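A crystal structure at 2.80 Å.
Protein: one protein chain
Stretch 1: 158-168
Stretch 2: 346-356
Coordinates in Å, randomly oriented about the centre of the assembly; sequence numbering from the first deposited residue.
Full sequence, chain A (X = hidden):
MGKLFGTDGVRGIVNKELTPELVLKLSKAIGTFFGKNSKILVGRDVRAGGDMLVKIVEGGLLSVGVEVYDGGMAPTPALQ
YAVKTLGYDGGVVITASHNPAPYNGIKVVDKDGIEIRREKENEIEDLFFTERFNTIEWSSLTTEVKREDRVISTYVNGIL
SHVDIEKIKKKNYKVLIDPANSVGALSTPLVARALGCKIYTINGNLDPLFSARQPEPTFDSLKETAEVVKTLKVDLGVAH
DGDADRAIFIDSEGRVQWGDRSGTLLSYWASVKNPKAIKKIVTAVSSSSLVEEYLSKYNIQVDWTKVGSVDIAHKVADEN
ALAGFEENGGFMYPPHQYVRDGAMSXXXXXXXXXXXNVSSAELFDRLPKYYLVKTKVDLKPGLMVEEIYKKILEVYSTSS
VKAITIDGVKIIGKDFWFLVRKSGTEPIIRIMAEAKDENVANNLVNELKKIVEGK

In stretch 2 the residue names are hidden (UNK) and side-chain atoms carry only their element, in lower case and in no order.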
# COMPACT_ATOMS: atom_id res chain seq x y z
N GLY A 158 12.75 -3.52 14.26
CA GLY A 158 11.37 -3.83 14.56
C GLY A 158 10.92 -4.97 13.68
O GLY A 158 10.30 -5.91 14.16
N ILE A 159 11.23 -4.90 12.39
CA ILE A 159 10.83 -5.94 11.46
C ILE A 159 11.48 -7.28 11.83
O ILE A 159 10.79 -8.30 11.95
CB ILE A 159 11.25 -5.59 10.01
CG1 ILE A 159 10.48 -4.35 9.52
CG2 ILE A 159 11.04 -6.80 9.09
CD1 ILE A 159 10.98 -3.79 8.19
N LEU A 160 12.81 -7.26 12.02
CA LEU A 160 13.56 -8.47 12.37
C LEU A 160 13.08 -9.15 13.65
O LEU A 160 13.21 -10.36 13.81
CB LEU A 160 15.05 -8.14 12.51
CG LEU A 160 15.71 -7.71 11.19
CD1 LEU A 160 17.11 -7.13 11.45
CD2 LEU A 160 15.74 -8.90 10.22
N SER A 161 12.48 -8.38 14.54
CA SER A 161 12.00 -8.93 15.79
C SER A 161 10.82 -9.88 15.64
O SER A 161 10.33 -10.42 16.62
CB SER A 161 11.62 -7.80 16.72
OG SER A 161 10.33 -7.34 16.41
N HIS A 162 10.35 -10.10 14.42
CA HIS A 162 9.19 -10.99 14.24
C HIS A 162 9.43 -12.26 13.44
O HIS A 162 8.48 -12.99 13.16
CB HIS A 162 8.03 -10.23 13.62
CG HIS A 162 7.54 -9.09 14.45
ND1 HIS A 162 6.92 -9.27 15.67
CD2 HIS A 162 7.57 -7.75 14.24
CE1 HIS A 162 6.59 -8.10 16.17
NE2 HIS A 162 6.97 -7.16 15.33
N VAL A 163 10.69 -12.53 13.09
CA VAL A 163 11.02 -13.75 12.35
C VAL A 163 12.25 -14.46 12.91
O VAL A 163 13.15 -13.83 13.47
CB VAL A 163 11.28 -13.46 10.85
CG1 VAL A 163 10.07 -12.75 10.24
CG2 VAL A 163 12.53 -12.63 10.70
N ASP A 164 12.28 -15.77 12.77
CA ASP A 164 13.40 -16.57 13.23
C ASP A 164 14.59 -16.20 12.39
O ASP A 164 14.83 -16.81 11.36
CB ASP A 164 13.10 -18.05 13.00
CG ASP A 164 14.13 -18.96 13.60
OD1 ASP A 164 15.34 -18.58 13.61
OD2 ASP A 164 13.73 -20.05 14.05
N ILE A 165 15.36 -15.21 12.82
CA ILE A 165 16.52 -14.79 12.04
C ILE A 165 17.52 -15.89 11.70
O ILE A 165 18.05 -15.94 10.59
CB ILE A 165 17.28 -13.68 12.74
CG1 ILE A 165 16.37 -12.48 12.93
CG2 ILE A 165 18.54 -13.34 11.92
CD1 ILE A 165 17.08 -11.30 13.55
N GLU A 166 17.80 -16.76 12.66
CA GLU A 166 18.76 -17.83 12.42
C GLU A 166 18.23 -18.85 11.40
O GLU A 166 18.93 -19.19 10.44
CB GLU A 166 19.14 -18.49 13.74
CG GLU A 166 19.99 -17.60 14.64
CD GLU A 166 21.16 -16.93 13.88
OE1 GLU A 166 21.79 -17.59 13.03
OE2 GLU A 166 21.45 -15.73 14.15
N LYS A 167 17.01 -19.33 11.60
CA LYS A 167 16.42 -20.31 10.69
C LYS A 167 16.58 -19.85 9.24
O LYS A 167 17.06 -20.61 8.39
CB LYS A 167 14.94 -20.51 11.03
CG LYS A 167 14.10 -21.29 10.01
CD LYS A 167 14.55 -22.72 9.79
CE LYS A 167 13.64 -23.46 8.79
NZ LYS A 167 14.30 -24.60 8.04
N ILE A 168 16.20 -18.61 8.96
CA ILE A 168 16.29 -18.06 7.61
C ILE A 168 17.73 -17.84 7.19
O ILE A 168 18.10 -18.07 6.04
CB ILE A 168 15.55 -16.70 7.53
CG1 ILE A 168 14.09 -16.89 7.92
CG2 ILE A 168 15.66 -16.12 6.13
CD1 ILE A 168 13.35 -15.59 8.19
N UNK A 346 8.55 -8.84 2.91
CA UNK A 346 9.69 -9.57 2.36
C UNK A 346 10.28 -10.53 3.42
O UNK A 346 10.67 -11.66 3.11
c UNK A 346 14.56 -10.42 1.06
c UNK A 346 13.52 -10.52 0.16
c UNK A 346 14.36 -9.72 2.24
c UNK A 346 12.08 -9.23 1.60
c UNK A 346 13.13 -9.13 2.51
c UNK A 346 12.29 -9.93 0.43
c UNK A 346 10.76 -8.59 1.89
N UNK A 347 10.32 -10.05 4.67
CA UNK A 347 10.84 -10.84 5.78
C UNK A 347 9.92 -12.02 6.11
O UNK A 347 10.39 -13.15 6.34
c UNK A 347 11.01 -9.95 7.02
N UNK A 348 8.62 -11.76 6.16
CA UNK A 348 7.68 -12.81 6.46
C UNK A 348 7.73 -13.85 5.36
O UNK A 348 7.57 -15.04 5.61
c UNK A 348 6.27 -12.24 6.57
c UNK A 348 6.03 -12.37 9.04
c UNK A 348 4.62 -10.78 7.74
c UNK A 348 5.98 -11.45 7.84
N UNK A 349 7.95 -13.40 4.13
CA UNK A 349 7.98 -14.33 3.01
C UNK A 349 9.16 -15.27 3.15
O UNK A 349 9.01 -16.48 3.00
c UNK A 349 5.40 -14.09 -0.77
c UNK A 349 7.87 -14.46 0.45
c UNK A 349 8.06 -13.57 1.68
s UNK A 349 6.23 -15.21 0.37
N UNK A 350 10.34 -14.72 3.42
CA UNK A 350 11.54 -15.53 3.59
C UNK A 350 11.36 -16.50 4.77
O UNK A 350 12.05 -17.52 4.84
c UNK A 350 14.64 -13.23 3.01
c UNK A 350 12.77 -14.65 3.82
c UNK A 350 13.48 -14.73 1.42
c UNK A 350 13.31 -13.84 2.64
N UNK A 351 10.46 -16.18 5.70
CA UNK A 351 10.25 -17.08 6.82
C UNK A 351 9.40 -18.23 6.28
O UNK A 351 9.86 -19.37 6.22
c UNK A 351 9.55 -16.39 8.00
o UNK A 351 8.07 -16.15 10.39
c UNK A 351 9.28 -16.44 10.56
o UNK A 351 9.80 -16.49 11.71
c UNK A 351 10.16 -16.76 9.35
N UNK A 352 8.18 -17.91 5.87
CA UNK A 352 7.24 -18.87 5.30
C UNK A 352 7.95 -19.81 4.30
O UNK A 352 7.78 -21.03 4.33
c UNK A 352 4.69 -20.15 4.59
c UNK A 352 4.95 -18.73 2.49
c UNK A 352 6.12 -18.09 4.60
c UNK A 352 4.86 -18.74 4.01
N UNK A 353 8.77 -19.23 3.44
CA UNK A 353 9.52 -19.97 2.45
C UNK A 353 10.57 -20.87 3.11
O UNK A 353 10.82 -21.99 2.66
c UNK A 353 10.21 -18.99 1.51
c UNK A 353 10.38 -19.40 0.04
c UNK A 353 9.03 -19.78 -0.57
c UNK A 353 11.35 -20.55 -0.02
N UNK A 354 11.18 -20.38 4.18
CA UNK A 354 12.21 -21.12 4.90
C UNK A 354 11.67 -22.33 5.62
O UNK A 354 12.29 -23.39 5.63
c UNK A 354 12.89 -20.21 5.89
N UNK A 355 10.51 -22.16 6.23
CA UNK A 355 9.88 -23.22 7.00
C UNK A 355 9.17 -24.27 6.13
O UNK A 355 8.87 -25.35 6.61
c UNK A 355 8.57 -23.55 9.14
c UNK A 355 8.90 -22.60 8.00
n UNK A 355 9.33 -24.64 9.25
o UNK A 355 7.65 -23.30 9.92
N UNK A 356 8.90 -23.95 4.87
CA UNK A 356 8.24 -24.92 4.00
C UNK A 356 9.28 -25.71 3.22
O UNK A 356 9.00 -26.75 2.63
c UNK A 356 6.22 -23.38 3.71
o UNK A 356 4.75 -25.21 3.87
c UNK A 356 7.30 -24.20 3.03
o UNK A 356 4.92 -23.94 5.66
c UNK A 356 5.23 -24.24 4.47

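Position 346 carries seven side-chain carbons, one leading into a six-membered ring, and no oxygen, so it is phenylalanine, F346. Its ring stays clear of stretch 1, in a buried setting where a large apolar group is at home.

At position 347 a lone carbon points toward stretch 1 and meets I159 and V163. This is alanine, A347, whose CB lies 3.8 Å from I159 CG2 and 4.4 Å from V163 CG1. The small side chain leaves V163 CG1 3.9 Å from A347 O, while I159 CG2 rests on the methyl itself.

Position 348 has four carbons forked at the second, and the end of the fork meets V163; the pattern is that of leucine. L348 sends its end nearer to stretch 1 than its CA-to-CB bond suggests, and its CD2 packs 4.2 Å from V163 CG1, an apolar contact between buried groups.

Position 349 shows two carbons, a sulfur and a final carbon in an unbranched chain: methionine, M349. It is buried but out of reach of stretch 1.

Position 350 again has four carbons forked at the second, the first of them packing against I168, and is leucine. L350 directs its CA-to-CB bond toward stretch 1, and its CB lies 4.0 Å from I168 CG2. An apolar residue suits this buried place beside isoleucine.

Position 351 has three carbons, the third bearing two oxygens; one oxygen approaches the backbone at D164. The atoms fit glutamate, since the alternative with a terminal nitrogen is excluded by the elements. The E351 carboxylate accepts a hydrogen bond from the backbone, with D164 N 2.8 Å from E351 OE1 and an N-H...O angle of 159°. The other oxygen, OE2, is hydrogen-bonded elsewhere in the structure. The chain leading there is also useful, for E351 CG lies 3.6 Å from I168 CD1.

Positions 352 and 353 each have four carbons forked at the second, and neither touches stretch 1. They are leucines, L352 and L353, both buried as their apolar side chains favour.

Position 354 has a single carbon pointing toward stretch 1 and touching I168, hence alanine. A354 CB lies 4.1 Å from I168 CG1, and its CA is 5.8 Å from I168 CA, a close approach compatible with so small a side chain.

Position 355 has two carbons, the second carrying one oxygen and one nitrogen, and lies beside K167: asparagine. N355 is exposed, which suits its polar amide, and its CA lies 4.2 Å from K167 CE.

Position 356 has three carbons, the third with two oxygens, and no contact with stretch 1; it is glutamate. The CA-to-CB bond of E356 points away from stretch 1, and the residue is partly exposed, a reasonable place for a charged group.

The contact combines packing with a polar anchor. I168 fits as a knob among A347, L350, E351 and A354, while I159 and V163 extend the apolar surface. At D164, whose side chain caps the following helix by accepting from K167 N, the backbone nitrogen is still free to donate to E351. A second, weak hydrogen bond runs from K167 NZ to A354 O at 3.4 Å.

Stretch 2 346-356: FALMLELLANE
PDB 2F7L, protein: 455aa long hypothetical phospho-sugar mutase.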